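Local coordinates for protein mannitol dehydrogenase (Pseudomonas fluorescens, PDB 1LJ8) that probably interconverts mannitol and fructose as an NAD-dependent long-chain dehydrogenase, with a Rossmann-type cofactor domain joined to a largely helical C-terminal domain, at residues G310-Y315 / V422-P427; V406-A411 / G474-N479. One frame throughout, in Å; residues are numbered along the deposited sequence.

Contact 1. Residues G310-Y315 / V422-P427; sequences GFLKGY and VSYTIP
Phe-311 drives one edge of its ring into a face of Tyr-424, a T-shaped aromatic pair between a helix end and a loop. The planes stand at 82° and the centroids lie 4.8 Å apart. Phe-311 CE2 makes the closest approach, 3.4 Å from Tyr-424 CD2, and sits off-centre over the phenol, towards its rim. Tyr-424 reaches this position with CG between its own backbone N and carbonyl carbon (chi1 50°), which lays the ring across the phenylalanine edge. At the far end of the phenol, Leu-312 CD2 lies 4.1 Å from Tyr-424 OH, a loose van der Waals contact with an oxygen hydrogen-bonded to the carbonyl O of Tyr-413. Replacing Tyr-424 by alanine would probably leave the Phe-311 edge without its aromatic face and the Tyr-413 carbonyl without this hydroxyl. Just beyond, the helix stops in a Schellman motif: Gly-314, with positive phi, bonds through its N to Phe-311 O, and Tyr-315 N bonds to Gly-310 O at 2.8 Å. The pair thus joins the C-terminal end of helix 289-313 to the loop between helices 401-413 and 431-437, with helix 371-375 packing on Phe-311 through Leu-371 and Cys-375.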
loop_
_atom_site.group_PDB
_atom_site.type_symbol
_atom_site.label_atom_id
_atom_site.label_comp_id
_atom_site.label_asym_id
_atom_site.label_seq_id
_atom_site.Cartn_x
_atom_site.Cartn_y
_atom_site.Cartn_z
ATOM N N GLY A 310 -13.815 13.705 -3.752
ATOM C CA GLY A 310 -14.898 12.784 -4.093
ATOM C C GLY A 310 -15.744 12.435 -2.883
ATOM O O GLY A 310 -16.974 12.395 -2.969
ATOM N N PHE A 311 -15.091 12.208 -1.753
ATOM C CA PHE A 311 -15.838 11.859 -0.537
ATOM C C PHE A 311 -16.709 13.058 -0.118
ATOM O O PHE A 311 -17.865 12.902 0.287
ATOM C CB PHE A 311 -14.876 11.517 0.598
ATOM C CG PHE A 311 -15.361 10.387 1.468
ATOM C CD1 PHE A 311 -15.172 9.067 1.060
ATOM C CD2 PHE A 311 -16.011 10.647 2.671
ATOM C CE1 PHE A 311 -15.646 7.991 1.862
ATOM C CE2 PHE A 311 -16.489 9.582 3.498
ATOM C CZ PHE A 311 -16.303 8.257 3.083
ATOM N N LEU A 312 -16.140 14.253 -0.197
ATOM C CA LEU A 312 -16.887 15.476 0.145
ATOM C C LEU A 312 -18.094 15.652 -0.761
ATOM O O LEU A 312 -19.175 16.018 -0.286
ATOM C CB LEU A 312 -15.972 16.709 -0.008
ATOM C CG LEU A 312 -14.989 16.872 1.147
ATOM C CD1 LEU A 312 -13.952 17.917 0.703
ATOM C CD2 LEU A 312 -15.678 17.316 2.483
ATOM N N LYS A 313 -17.921 15.390 -2.047
ATOM C CA LYS A 313 -19.004 15.530 -3.010
ATOM C C LYS A 313 -20.099 14.486 -2.741
ATOM O O LYS A 313 -21.261 14.666 -3.151
ATOM C CB LYS A 313 -18.456 15.391 -4.419
ATOM C CG LYS A 313 -19.484 15.554 -5.528
ATOM C CD LYS A 313 -20.219 16.934 -5.467
ATOM C CE LYS A 313 -21.323 16.995 -6.538
ATOM N NZ LYS A 313 -22.026 18.337 -6.513
ATOM N N GLY A 314 -19.741 13.431 -2.014
ATOM C CA GLY A 314 -20.718 12.387 -1.716
ATOM C C GLY A 314 -20.453 11.095 -2.486
ATOM O O GLY A 314 -21.188 10.101 -2.303
ATOM N N TYR A 315 -19.440 11.064 -3.345
ATOM C CA TYR A 315 -19.148 9.819 -4.076
ATOM C C TYR A 315 -18.549 8.842 -3.082
ATOM O O TYR A 315 -18.015 9.258 -2.026
ATOM C CB TYR A 315 -18.145 10.055 -5.203
ATOM C CG TYR A 315 -18.626 11.000 -6.275
ATOM C CD1 TYR A 315 -17.772 11.949 -6.831
ATOM C CD2 TYR A 315 -19.925 10.912 -6.772
ATOM C CE1 TYR A 315 -18.199 12.793 -7.858
ATOM C CE2 TYR A 315 -20.370 11.752 -7.801
ATOM C CZ TYR A 315 -19.507 12.690 -8.331
ATOM O OH TYR A 315 -19.984 13.562 -9.290
ATOM N N VAL A 422 -23.896 13.401 5.035
ATOM C CA VAL A 422 -23.572 12.064 5.532
ATOM C C VAL A 422 -22.312 12.185 6.361
ATOM O O VAL A 422 -21.289 12.729 5.884
ATOM C CB VAL A 422 -23.342 11.099 4.368
ATOM C CG1 VAL A 422 -22.971 9.669 4.891
ATOM C CG2 VAL A 422 -24.600 11.082 3.481
ATOM N N SER A 423 -22.406 11.717 7.605
ATOM C CA SER A 423 -21.304 11.760 8.563
ATOM C C SER A 423 -20.465 10.503 8.512
ATOM O O SER A 423 -20.989 9.407 8.355
ATOM C CB SER A 423 -21.848 11.868 9.964
ATOM O OG SER A 423 -22.694 12.993 10.051
ATOM N N TYR A 424 -19.163 10.662 8.688
ATOM C CA TYR A 424 -18.266 9.521 8.686
ATOM C C TYR A 424 -17.157 9.660 9.700
ATOM O O TYR A 424 -16.829 10.772 10.183
ATOM C CB TYR A 424 -17.688 9.337 7.284
ATOM C CG TYR A 424 -17.132 10.622 6.719
ATOM C CD1 TYR A 424 -15.810 10.991 6.965
ATOM C CD2 TYR A 424 -17.937 11.480 5.970
ATOM C CE1 TYR A 424 -15.299 12.195 6.474
ATOM C CE2 TYR A 424 -17.441 12.699 5.477
ATOM C CZ TYR A 424 -16.109 13.038 5.742
ATOM O OH TYR A 424 -15.609 14.247 5.260
ATOM N N THR A 425 -16.595 8.507 10.045
ATOM C CA THR A 425 -15.487 8.439 10.951
ATOM C C THR A 425 -14.287 8.575 9.988
ATOM O O THR A 425 -14.442 8.349 8.787
ATOM C CB THR A 425 -15.424 7.076 11.636
ATOM O OG1 THR A 425 -15.443 6.056 10.631
ATOM C CG2 THR A 425 -16.655 6.885 12.558
ATOM N N ILE A 426 -13.142 8.940 10.529
ATOM C CA ILE A 426 -11.906 9.108 9.720
ATOM C C ILE A 426 -11.012 7.875 9.862
ATOM O O ILE A 426 -10.459 7.619 10.921
ATOM C CB ILE A 426 -11.065 10.298 10.194
ATOM C CG1 ILE A 426 -11.927 11.571 10.339
ATOM C CG2 ILE A 426 -9.900 10.529 9.199
ATOM C CD1 ILE A 426 -12.559 12.020 9.066
ATOM N N PRO A 427 -10.804 7.130 8.776
ATOM C CA PRO A 427 -9.951 5.943 8.906
ATOM C C PRO A 427 -8.457 6.314 8.791
ATOM O O PRO A 427 -7.842 6.142 7.754
ATOM C CB PRO A 427 -10.459 5.054 7.778
ATOM C CG PRO A 427 -10.844 6.030 6.710
ATOM C CD PRO A 427 -11.483 7.178 7.472
#

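Contact 2. Residues V406-A411 / G474-N479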
loop_
_atom_site.group_PDB
_atom_site.type_symbol
_atom_site.label_atom_id
_atom_site.label_comp_id
_atom_site.label_asym_id
_atom_site.label_seq_id
_atom_site.Cartn_x
_atom_site.Cartn_y
_atom_site.Cartn_z
ATOM N N VAL A 406 -5.782 19.488 -3.173
ATOM C CA VAL A 406 -5.800 18.145 -2.566
ATOM C C VAL A 406 -5.693 18.262 -1.032
ATOM O O VAL A 406 -6.390 17.560 -0.271
ATOM C CB VAL A 406 -4.623 17.271 -3.068
ATOM C CG1 VAL A 406 -4.779 15.831 -2.477
ATOM C CG2 VAL A 406 -4.586 17.226 -4.602
ATOM N N VAL A 407 -4.777 19.124 -0.572
ATOM C CA VAL A 407 -4.546 19.321 0.860
ATOM C C VAL A 407 -5.759 20.025 1.518
ATOM O O VAL A 407 -6.136 19.701 2.653
ATOM C CB VAL A 407 -3.227 20.144 1.109
ATOM C CG1 VAL A 407 -2.929 20.278 2.646
ATOM C CG2 VAL A 407 -2.052 19.431 0.444
ATOM N N ALA A 408 -6.323 21.022 0.825
ATOM C CA ALA A 408 -7.487 21.729 1.322
ATOM C C ALA A 408 -8.677 20.727 1.427
ATOM O O ALA A 408 -9.486 20.769 2.398
ATOM C CB ALA A 408 -7.842 22.891 0.338
ATOM N N ALA A 409 -8.796 19.862 0.420
ATOM C CA ALA A 409 -9.905 18.872 0.400
ATOM C C ALA A 409 -9.761 17.956 1.617
ATOM O O ALA A 409 -10.744 17.632 2.295
ATOM C CB ALA A 409 -9.859 18.028 -0.905
ATOM N N TRP A 410 -8.534 17.504 1.873
ATOM C CA TRP A 410 -8.305 16.642 3.051
ATOM C C TRP A 410 -8.688 17.397 4.333
ATOM O O TRP A 410 -9.333 16.823 5.234
ATOM C CB TRP A 410 -6.815 16.232 3.149
ATOM C CG TRP A 410 -6.530 15.264 4.265
ATOM C CD1 TRP A 410 -7.133 14.037 4.447
ATOM C CD2 TRP A 410 -5.538 15.382 5.307
ATOM N NE1 TRP A 410 -6.556 13.385 5.527
ATOM C CE2 TRP A 410 -5.586 14.180 6.071
ATOM C CE3 TRP A 410 -4.618 16.366 5.660
ATOM C CZ2 TRP A 410 -4.743 13.947 7.176
ATOM C CZ3 TRP A 410 -3.766 16.142 6.770
ATOM C CH2 TRP A 410 -3.846 14.931 7.512
ATOM N N ALA A 411 -8.303 18.681 4.415
ATOM C CA ALA A 411 -8.598 19.464 5.608
ATOM C C ALA A 411 -10.098 19.537 5.876
ATOM O O ALA A 411 -10.555 19.341 7.030
ATOM C CB ALA A 411 -8.005 20.921 5.500
ATOM N N GLY A 474 -11.493 27.726 1.667
ATOM C CA GLY A 474 -12.673 28.572 1.755
ATOM C C GLY A 474 -13.656 28.289 0.629
ATOM O O GLY A 474 -14.873 28.260 0.860
ATOM N N SER A 475 -13.148 28.068 -0.577
ATOM C CA SER A 475 -14.044 27.825 -1.694
ATOM C C SER A 475 -14.767 26.477 -1.491
ATOM O O SER A 475 -15.985 26.362 -1.682
ATOM C CB SER A 475 -13.271 27.810 -3.004
ATOM O OG SER A 475 -14.168 27.633 -4.086
ATOM N N LEU A 476 -14.020 25.457 -1.100
ATOM C CA LEU A 476 -14.691 24.183 -0.875
ATOM C C LEU A 476 -15.825 24.305 0.167
ATOM O O LEU A 476 -16.929 23.759 0.001
ATOM C CB LEU A 476 -13.646 23.139 -0.409
ATOM C CG LEU A 476 -12.751 22.597 -1.531
ATOM C CD1 LEU A 476 -11.746 21.576 -0.902
ATOM C CD2 LEU A 476 -13.602 21.892 -2.598
ATOM N N ARG A 477 -15.552 25.001 1.253
ATOM C CA ARG A 477 -16.535 25.154 2.333
ATOM C C ARG A 477 -17.759 25.953 1.893
ATOM O O ARG A 477 -18.906 25.536 2.109
ATOM C CB ARG A 477 -15.874 25.880 3.516
ATOM C CG ARG A 477 -16.757 26.077 4.721
ATOM C CD ARG A 477 -16.138 27.076 5.686
ATOM N NE ARG A 477 -15.979 28.362 4.989
ATOM C CZ ARG A 477 -14.946 29.181 5.157
ATOM N NH1 ARG A 477 -13.976 28.865 6.008
ATOM N NH2 ARG A 477 -14.857 30.293 4.422
ATOM N N ASP A 478 -17.509 27.100 1.272
ATOM C CA ASP A 478 -18.590 27.984 0.859
ATOM C C ASP A 478 -19.299 27.667 -0.443
ATOM O O ASP A 478 -20.536 27.755 -0.501
ATOM C CB ASP A 478 -18.069 29.428 0.796
ATOM C CG ASP A 478 -17.536 29.915 2.145
ATOM O OD1 ASP A 478 -17.957 29.392 3.181
ATOM O OD2 ASP A 478 -16.708 30.835 2.178
ATOM N N ASN A 479 -18.538 27.298 -1.472
ATOM C CA ASN A 479 -19.111 27.028 -2.802
ATOM C C ASN A 479 -19.264 25.577 -3.187
ATOM O O ASN A 479 -19.887 25.273 -4.204
ATOM C CB ASN A 479 -18.251 27.691 -3.858
ATOM C CG ASN A 479 -17.963 29.148 -3.521
ATOM O OD1 ASN A 479 -18.870 29.867 -3.113
ATOM N ND2 ASN A 479 -16.702 29.574 -3.660
#
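Leu-476 supplies the whole of one side of this apolar contact, and a single methyl, CD1, does the touching. It settles on the backbone of the facing helix as much as on side chains: Leu-476 CD1 lies 3.5 Å from Ala-409 CA, with Ala-409 CB a little farther off. The same CD1 is 3.9 Å from the carbonyl C of Ala-408. The two alanines have only methyl groups, which lets the leucine come close to the helix backbone. CG of Leu-476 lies anti to its carbonyl carbon (chi1 -76°), and the extended second torsion of 179° carries CD1 outwards to the alanines.

No hydrogen bond crosses between the two segments; the polar side chains of 474-479 pair among themselves and with Asp-441 and Thr-484. Arg-477 grips Asp-478 side-on with two nitrogens, NE to OD1 at 2.9 Å and NH2 to OD2 at 3.0 Å. Both oxygens lie near the guanidinium plane, although the carboxylate is twisted out of line with it. The remaining nitrogen, NH1, forms a salt bridge with Asp-441. One turn apart, Asn-479 ND2 donates to Ser-475 OG at 3.2 Å, and that hydroxyl is also hydrogen-bonded to Thr-484 OG1.

The contact joins helix 401-413 to the long helix 463-488 within the C-terminal domain. Helix 289-313 lies against both, with Leu-309 touching Ala-409 and Leu-476.

How the contacts relate
The two contacts show how a helical domain can tie distant parts of its chain together through small apolar meetings. Their centres lie 13 Å apart, both away from the NAD-binding residues, and all four segments belong to the mannitol dehydrogenase C-terminal domain. Along the chain they interlock: 310-315 comes first, then 406-411, then 422-427, then 474-479. Helix 401-413 enters contact 2 directly, while the loop that follows it supplies one side of contact 1. The contacts also touch, Leu-312 CD1 lying 3.6 Å from Ala-409 O. Helix 401-413 thus lies against both helix 289-313 and helix 463-488, and the 422-427 loop packs on the end of 289-313.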